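Local coordinates for protein endo-1,3-beta-glucanase (Streptomyces sioyaensis, PDB 3DGT) that probably hydrolyses internal beta-1,3-glucosidic bonds of glucans through its family 16 glycoside hydrolase catalytic domain, which also binds a magnesium ion, at residues G97-V102 with E196-V201; N177-P182 with F208-V213. All coordinates share one frame; numbering follows the deposited sequence.

Contact 1 (G97-V102 with E196-V201)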
ATOM      1  N   GLY A  97       7.868  20.077 -12.368  1.00 13.15           N
ATOM      2  CA  GLY A  97       8.711  19.781 -13.516  1.00 13.94           C
ATOM      3  C   GLY A  97       9.331  18.401 -13.438  1.00 13.91           C
ATOM      4  O   GLY A  97       9.723  17.845 -14.455  1.00 14.12           O
ATOM      5  N   GLY A  98       9.416  17.844 -12.231  1.00 13.75           N
ATOM      6  CA  GLY A  98      10.055  16.544 -12.031  1.00 13.58           C
ATOM      7  C   GLY A  98       9.097  15.369 -11.999  1.00 13.46           C
ATOM      8  O   GLY A  98       7.887  15.531 -12.167  1.00 13.02           O
ATOM      9  N   LYS A  99       9.652  14.181 -11.790  1.00 13.34           N
ATOM     10  CA  LYS A  99       8.843  12.972 -11.628  1.00 13.23           C
ATOM     11  C   LYS A  99       9.325  12.189 -10.418  1.00 12.81           C
ATOM     12  O   LYS A  99      10.487  12.277 -10.030  1.00 13.12           O
ATOM     13  CB  LYS A  99       8.926  12.073 -12.870  1.00 13.38           C
ATOM     14  CG  LYS A  99       8.523  12.729 -14.180  1.00 14.19           C
ATOM     15  CD  LYS A  99       8.549  11.710 -15.313  1.00 15.15           C
ATOM     16  CE  LYS A  99       8.406  12.400 -16.663  1.00 18.12           C
ATOM     17  NZ  LYS A  99       8.537  11.449 -17.807  1.00 22.22           N
ATOM     18  N   LEU A 100       8.421  11.399  -9.844  1.00 12.22           N
ATOM     19  CA  LEU A 100       8.763  10.479  -8.763  1.00 12.38           C
ATOM     20  C   LEU A 100       8.213   9.115  -9.100  1.00 12.22           C
ATOM     21  O   LEU A 100       7.154   9.015  -9.702  1.00 12.21           O
ATOM     22  CB  LEU A 100       8.162  10.959  -7.437  1.00 13.07           C
ATOM     23  CG  LEU A 100       8.790  10.411  -6.151  1.00 13.13           C
ATOM     24  CD1 LEU A 100      10.103  11.137  -5.839  1.00 15.03           C
ATOM     25  CD2 LEU A 100       7.807  10.529  -4.987  1.00 13.76           C
ATOM     26  N   ARG A 101       8.940   8.061  -8.735  1.00 12.11           N
ATOM     27  CA  ARG A 101       8.392   6.699  -8.785  1.00 11.71           C
ATOM     28  C   ARG A 101       8.487   6.064  -7.417  1.00 11.52           C
ATOM     29  O   ARG A 101       9.550   6.071  -6.798  1.00 11.92           O
ATOM     30  CB  ARG A 101       9.111   5.822  -9.824  1.00 11.72           C
ATOM     31  CG  ARG A 101       8.665   6.093 -11.247  1.00 12.22           C
ATOM     32  CD  ARG A 101       9.489   5.325 -12.249  1.00 13.31           C
ATOM     33  NE  ARG A 101       9.064   5.625 -13.618  1.00 14.24           N
ATOM     34  CZ  ARG A 101       9.568   5.051 -14.710  1.00 15.35           C
ATOM     35  NH1 ARG A 101      10.534   4.136 -14.620  1.00 17.37           N
ATOM     36  NH2 ARG A 101       9.110   5.411 -15.904  1.00 16.69           N
ATOM     37  N   VAL A 102       7.368   5.510  -6.955  1.00 10.69           N
ATOM     38  CA  VAL A 102       7.324   4.769  -5.696  1.00 10.90           C
ATOM     39  C   VAL A 102       6.958   3.340  -6.056  1.00 10.85           C
ATOM     40  O   VAL A 102       5.952   3.113  -6.720  1.00 11.56           O
ATOM     41  CB  VAL A 102       6.301   5.395  -4.709  1.00 10.85           C
ATOM     42  CG1 VAL A 102       6.257   4.605  -3.396  1.00 11.07           C
ATOM     43  CG2 VAL A 102       6.663   6.865  -4.452  1.00 11.14           C
ATOM     44  N   GLU A 196       3.985   6.259 -10.688  1.00 11.85           N
ATOM     45  CA  GLU A 196       4.747   7.389 -11.200  1.00 12.32           C
ATOM     46  C   GLU A 196       3.924   8.671 -11.084  1.00 12.38           C
ATOM     47  O   GLU A 196       2.797   8.754 -11.576  1.00 12.56           O
ATOM     48  CB  GLU A 196       5.222   7.174 -12.641  1.00 12.80           C
ATOM     49  CG  GLU A 196       5.953   8.401 -13.200  1.00 14.70           C
ATOM     50  CD  GLU A 196       6.416   8.225 -14.623  1.00 17.73           C
ATOM     51  OE1 GLU A 196       7.370   7.465 -14.853  1.00 20.04           O
ATOM     52  OE2 GLU A 196       5.845   8.874 -15.512  1.00 20.95           O
ATOM     53  N   TRP A 197       4.516   9.651 -10.413  1.00 12.56           N
ATOM     54  CA  TRP A 197       3.905  10.937 -10.153  1.00 12.71           C
ATOM     55  C   TRP A 197       4.645  11.919 -11.051  1.00 12.73           C
ATOM     56  O   TRP A 197       5.833  12.206 -10.840  1.00 12.96           O
ATOM     57  CB  TRP A 197       4.117  11.244  -8.679  1.00 12.71           C
ATOM     58  CG  TRP A 197       3.548  12.516  -8.099  1.00 12.58           C
ATOM     59  CD1 TRP A 197       2.953  13.570  -8.748  1.00 13.75           C
ATOM     60  CD2 TRP A 197       3.607  12.872  -6.720  1.00 13.39           C
ATOM     61  NE1 TRP A 197       2.607  14.549  -7.829  1.00 13.95           N
ATOM     62  CE2 TRP A 197       3.008  14.139  -6.582  1.00 13.42           C
ATOM     63  CE3 TRP A 197       4.099  12.223  -5.577  1.00 13.19           C
ATOM     64  CZ2 TRP A 197       2.895  14.776  -5.343  1.00 13.37           C
ATOM     65  CZ3 TRP A 197       3.995  12.855  -4.351  1.00 13.43           C
ATOM     66  CH2 TRP A 197       3.389  14.113  -4.243  1.00 13.59           C
ATOM     67  N   ASP A 198       3.940  12.397 -12.073  1.00 12.98           N
ATOM     68  CA  ASP A 198       4.525  13.160 -13.170  1.00 13.72           C
ATOM     69  C   ASP A 198       4.118  14.631 -13.085  1.00 13.82           C
ATOM     70  O   ASP A 198       2.980  14.996 -13.400  1.00 14.24           O
ATOM     71  CB  ASP A 198       4.074  12.538 -14.497  1.00 13.86           C
ATOM     72  CG  ASP A 198       4.770  13.126 -15.699  1.00 15.51           C
ATOM     73  OD1 ASP A 198       5.472  14.146 -15.540  1.00 16.20           O
ATOM     74  OD2 ASP A 198       4.614  12.563 -16.809  1.00 17.71           O
ATOM     75  N   ARG A 199       5.051  15.467 -12.647  1.00 13.76           N
ATOM     76  CA  ARG A 199       4.806  16.907 -12.588  1.00 14.27           C
ATOM     77  C   ARG A 199       5.488  17.626 -13.750  1.00 14.24           C
ATOM     78  O   ARG A 199       5.701  18.841 -13.689  1.00 14.71           O
ATOM     79  CB  ARG A 199       5.292  17.472 -11.245  1.00 14.28           C
ATOM     80  CG  ARG A 199       4.561  16.884 -10.034  1.00 13.96           C
ATOM     81  CD  ARG A 199       4.971  17.578  -8.748  1.00 14.26           C
ATOM     82  NE  ARG A 199       4.368  18.907  -8.662  1.00 13.89           N
ATOM     83  CZ  ARG A 199       4.667  19.802  -7.725  1.00 14.85           C
ATOM     84  NH1 ARG A 199       5.593  19.524  -6.816  1.00 15.50           N
ATOM     85  NH2 ARG A 199       4.058  20.983  -7.706  1.00 14.86           N
ATOM     86  N   SER A 200       5.811  16.882 -14.811  1.00 14.87           N
ATOM     87  CA  SER A 200       6.521  17.454 -15.963  1.00 15.44           C
ATOM     88  C   SER A 200       5.593  17.927 -17.076  1.00 15.93           C
ATOM     89  O   SER A 200       6.065  18.509 -18.052  1.00 16.99           O
ATOM     90  CB  SER A 200       7.536  16.455 -16.527  1.00 15.06           C
ATOM     91  OG  SER A 200       6.906  15.455 -17.301  1.00 15.94           O
ATOM     92  N   VAL A 201       4.294  17.661 -16.930  1.00 16.41           N
ATOM     93  CA  VAL A 201       3.292  17.959 -17.951  1.00 17.89           C
ATOM     94  C   VAL A 201       2.084  18.631 -17.322  1.00 17.46           C
ATOM     95  O   VAL A 201       1.839  18.484 -16.122  1.00 17.83           O
ATOM     96  CB  VAL A 201       2.800  16.662 -18.683  1.00 18.03           C
ATOM     97  CG1 VAL A 201       3.875  16.118 -19.612  1.00 19.57           C
ATOM     98  CG2 VAL A 201       2.327  15.595 -17.696  1.00 20.25           C
TER
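Leu100 and Trp197 form the hydrogen-bonded pair at the middle of a short antiparallel joint between the strand ends 99-102 and 196-198. Trp197 N donates to Leu100 O over 2.8 Å and Leu100 N to Trp197 O. This is edge-to-edge pairing of two strands in the beta-jelly-roll sandwich of family 16, away from the magnesium site and the disulfides. On the Leu100 and Trp197 face the packing is apolar: CD2 of Leu100 comes obliquely to CE3 of the indole at 4.1 Å. The opposite face is charged. Arg101 reaches Glu196 with an extended chain and grips one oxygen with two nitrogens. NE lies 2.8 Å from Glu196 OE1, on its anti lone pair, while NH2 meets the same oxygen nearly along the C-O direction. The guanidinium and carboxylate planes are only 11° apart. Looser is the lysine beside them: the chain of Lys99 runs alongside Asp198, yet NZ stops 4.2 Å from Asp198 OD2, so the attraction is probably long-range. Asp198 OD1 instead closes an Asx turn onto Ser200 N and also accepts from Ser200 OG at 2.6 Å. Towards the exposed Ser200 the strands give way to loop, where Gly97 N donates to Arg199 O; the backbone angles of Gly97 call for glycine. Arg207, on the next strand, 205-210, takes the second oxygens of Glu196 and Asp198 in salt bridges. Strand 266-276 borders 99-107 on its other side, Trp9 of strand 9-15 touches the charged face, and Phe236 meets the Trp197 ring almost perpendicularly.

Contact 2 (N177-P182 with F208-V213). Unlike the reference sequence in segment 177-182: Ser178 (reference Leu).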
ATOM      1  N   ASN A 177      -8.652   1.204 -10.730  1.00 12.78           N
ATOM      2  CA  ASN A 177      -8.828   0.124 -11.687  1.00 12.48           C
ATOM      3  C   ASN A 177      -8.221  -1.140 -11.100  1.00 12.35           C
ATOM      4  O   ASN A 177      -7.459  -1.078 -10.136  1.00 12.54           O
ATOM      5  CB  ASN A 177      -8.116   0.491 -12.995  1.00 12.62           C
ATOM      6  CG  ASN A 177      -8.511  -0.386 -14.183  1.00 13.43           C
ATOM      7  OD1 ASN A 177      -7.784  -0.425 -15.186  1.00 15.96           O
ATOM      8  ND2 ASN A 177      -9.638  -1.069 -14.095  1.00 12.18           N
ATOM      9  N   SER A 178      -8.556  -2.284 -11.678  1.00 12.27           N
ATOM     10  CA  SER A 178      -7.922  -3.540 -11.327  1.00 12.68           C
ATOM     11  C   SER A 178      -7.489  -4.227 -12.613  1.00 12.59           C
ATOM     12  O   SER A 178      -8.046  -3.973 -13.689  1.00 13.17           O
ATOM     13  CB  SER A 178      -8.882  -4.433 -10.543  1.00 12.51           C
ATOM     14  OG  SER A 178     -10.072  -4.651 -11.290  1.00 14.24           O
ATOM     15  N   THR A 179      -6.481  -5.086 -12.497  1.00 11.99           N
ATOM     16  CA  THR A 179      -6.033  -5.906 -13.620  1.00 13.00           C
ATOM     17  C   THR A 179      -5.312  -7.136 -13.085  1.00 12.35           C
ATOM     18  O   THR A 179      -4.765  -7.104 -11.978  1.00 12.40           O
ATOM     19  CB  THR A 179      -5.117  -5.077 -14.565  1.00 13.25           C
ATOM     20  OG1 THR A 179      -5.022  -5.722 -15.845  1.00 16.34           O
ATOM     21  CG2 THR A 179      -3.728  -4.889 -13.981  1.00 14.22           C
ATOM     22  N   ALA A 180      -5.314  -8.218 -13.859  1.00 12.38           N
ATOM     23  CA  ALA A 180      -4.577  -9.422 -13.495  1.00 12.10           C
ATOM     24  C   ALA A 180      -3.073  -9.154 -13.522  1.00 12.01           C
ATOM     25  O   ALA A 180      -2.593  -8.322 -14.303  1.00 13.08           O
ATOM     26  CB  ALA A 180      -4.925 -10.559 -14.450  1.00 11.57           C
ATOM     27  N   CYS A 181      -2.315  -9.849 -12.678  1.00 12.58           N
ATOM     28  CA  CYS A 181      -0.866  -9.731 -12.788  1.00 12.89           C
ATOM     29  C   CYS A 181      -0.417 -10.347 -14.107  1.00 13.07           C
ATOM     30  O   CYS A 181      -0.894 -11.416 -14.491  1.00 13.69           O
ATOM     31  CB  CYS A 181      -0.164 -10.399 -11.617  1.00 13.11           C
ATOM     32  SG  CYS A 181      -0.198  -9.405 -10.119  1.00 13.59           S
ATOM     33  N   PRO A 182       0.463  -9.647 -14.831  1.00 12.79           N
ATOM     34  CA  PRO A 182       1.038 -10.241 -16.032  1.00 12.64           C
ATOM     35  C   PRO A 182       1.821 -11.533 -15.771  1.00 12.84           C
ATOM     36  O   PRO A 182       2.508 -11.660 -14.747  1.00 12.64           O
ATOM     37  CB  PRO A 182       1.978  -9.143 -16.545  1.00 12.72           C
ATOM     38  CG  PRO A 182       1.422  -7.878 -15.987  1.00 12.75           C
ATOM     39  CD  PRO A 182       0.924  -8.261 -14.631  1.00 13.24           C
ATOM     40  N   PHE A 208      -0.339   4.365 -12.408  1.00 12.74           N
ATOM     41  CA  PHE A 208      -0.108   3.128 -11.670  1.00 11.85           C
ATOM     42  C   PHE A 208       0.147   1.984 -12.629  1.00 11.15           C
ATOM     43  O   PHE A 208      -0.584   1.819 -13.622  1.00 11.64           O
ATOM     44  CB  PHE A 208      -1.319   2.771 -10.817  1.00 12.24           C
ATOM     45  CG  PHE A 208      -1.668   3.801  -9.773  1.00 11.97           C
ATOM     46  CD1 PHE A 208      -1.041   3.791  -8.526  1.00 11.05           C
ATOM     47  CD2 PHE A 208      -2.647   4.756 -10.019  1.00 13.73           C
ATOM     48  CE1 PHE A 208      -1.393   4.729  -7.559  1.00 12.10           C
ATOM     49  CE2 PHE A 208      -3.003   5.692  -9.047  1.00 12.83           C
ATOM     50  CZ  PHE A 208      -2.373   5.680  -7.821  1.00 12.08           C
ATOM     51  N   SER A 209       1.182   1.203 -12.325  1.00 10.84           N
ATOM     52  CA  SER A 209       1.566   0.068 -13.164  1.00 11.71           C
ATOM     53  C   SER A 209       1.863  -1.189 -12.360  1.00 11.66           C
ATOM     54  O   SER A 209       2.156  -1.128 -11.162  1.00 12.17           O
ATOM     55  CB  SER A 209       2.766   0.432 -14.035  1.00 11.87           C
ATOM     56  OG  SER A 209       3.859   0.879 -13.259  1.00 12.67           O
ATOM     57  N   VAL A 210       1.772  -2.326 -13.044  1.00 11.71           N
ATOM     58  CA  VAL A 210       2.212  -3.606 -12.506  1.00 11.74           C
ATOM     59  C   VAL A 210       3.144  -4.236 -13.533  1.00 11.73           C
ATOM     60  O   VAL A 210       2.826  -4.296 -14.720  1.00 11.75           O
ATOM     61  CB  VAL A 210       1.026  -4.550 -12.130  1.00 11.92           C
ATOM     62  CG1 VAL A 210       0.106  -4.812 -13.333  1.00 11.64           C
ATOM     63  CG2 VAL A 210       1.553  -5.873 -11.555  1.00 12.51           C
ATOM     64  N   ASP A 211       4.307  -4.674 -13.065  1.00 12.23           N
ATOM     65  CA  ASP A 211       5.347  -5.245 -13.934  1.00 12.35           C
ATOM     66  C   ASP A 211       5.604  -4.367 -15.159  1.00 12.58           C
ATOM     67  O   ASP A 211       5.775  -4.863 -16.279  1.00 13.18           O
ATOM     68  CB  ASP A 211       4.974  -6.668 -14.356  1.00 12.46           C
ATOM     69  CG  ASP A 211       4.848  -7.617 -13.184  1.00 12.16           C
ATOM     70  OD1 ASP A 211       5.516  -7.405 -12.147  1.00 13.19           O
ATOM     71  OD2 ASP A 211       4.073  -8.578 -13.317  1.00 12.26           O
ATOM     72  N   GLY A 212       5.618  -3.059 -14.931  1.00 13.06           N
ATOM     73  CA  GLY A 212       5.915  -2.105 -15.992  1.00 13.80           C
ATOM     74  C   GLY A 212       4.765  -1.763 -16.926  1.00 14.62           C
ATOM     75  O   GLY A 212       4.968  -1.011 -17.892  1.00 15.94           O
ATOM     76  N   VAL A 213       3.560  -2.278 -16.645  1.00 13.97           N
ATOM     77  CA  VAL A 213       2.401  -2.069 -17.526  1.00 14.82           C
ATOM     78  C   VAL A 213       1.377  -1.165 -16.847  1.00 14.23           C
ATOM     79  O   VAL A 213       0.841  -1.500 -15.797  1.00 13.78           O
ATOM     80  CB  VAL A 213       1.747  -3.404 -17.939  1.00 15.33           C
ATOM     81  CG1 VAL A 213       0.730  -3.153 -19.057  1.00 16.21           C
ATOM     82  CG2 VAL A 213       2.810  -4.398 -18.429  1.00 17.12           C
TER
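A side-chain packing contact, without hydrogen bonds between its two segments, sets the loop that follows strand 175-179 against the tight turn between strands 205-210 and 213-219 of the jelly-roll catalytic domain, next to the Cys181-Cys186 disulfide. Val210 carries it. Its CG1 stands between the backbone N and the carbonyl carbon (chi1 57°) and touches CD of Pro182 at 3.8 Å and CG2 of Thr179 at 3.9 Å, so one methyl group meets both the strand end and the loop. The other branch, CG2, lies anti to the backbone N and comes to 4.2 Å from SG of Cys181. Pro182 is the residue most covered by the turn. Its ring crosses Asp211 obliquely, with CD 3.4 Å from OD2 of that carboxylate, while CG lies a loose 4.5 Å from CG2 of Val213. The other carboxylate oxygen, OD1, accepts a hydrogen bond from the backbone N of Thr192, a bond that restrains the rotation of the carboxylate. A type I' turn from Val210 to Val213 presents these residues together: Val210 N donates to Val213 O and Val213 N returns the bond to Val210 O at 2.9 Å, with Asp211 and Gly212 at positive phi in the two corner positions. The hairpin is thus a two-residue one. Around this packing, His191 of strand 191-198 bonds the carbonyl O of Pro182 and touches both Cys181 and Asp211. Tyr215 of strand 213-219 lies against Thr179 and Val210, and Thr155 of strand 155-160 also touches Val210.

Contacts 1 and 2 lie about 19 Å apart between centres and about 5 Å between nearest atoms, without touching. Along the chain their segments alternate, in the order 97-102, 177-182, 196-201, 208-213, and all four fall within the glycoside hydrolase family 16 region. Strands 191-198 and 205-210, neighbours in the same sheet and consecutive in sequence, tie them together: contact 1 uses the end of the former, contact 2 the end of the latter and its turn. Each contact lies at the C-terminal end of its strand, and because the two strands are antiparallel these are opposite ends of the pair. The shared strands thereby link two separate places of one jelly-roll domain.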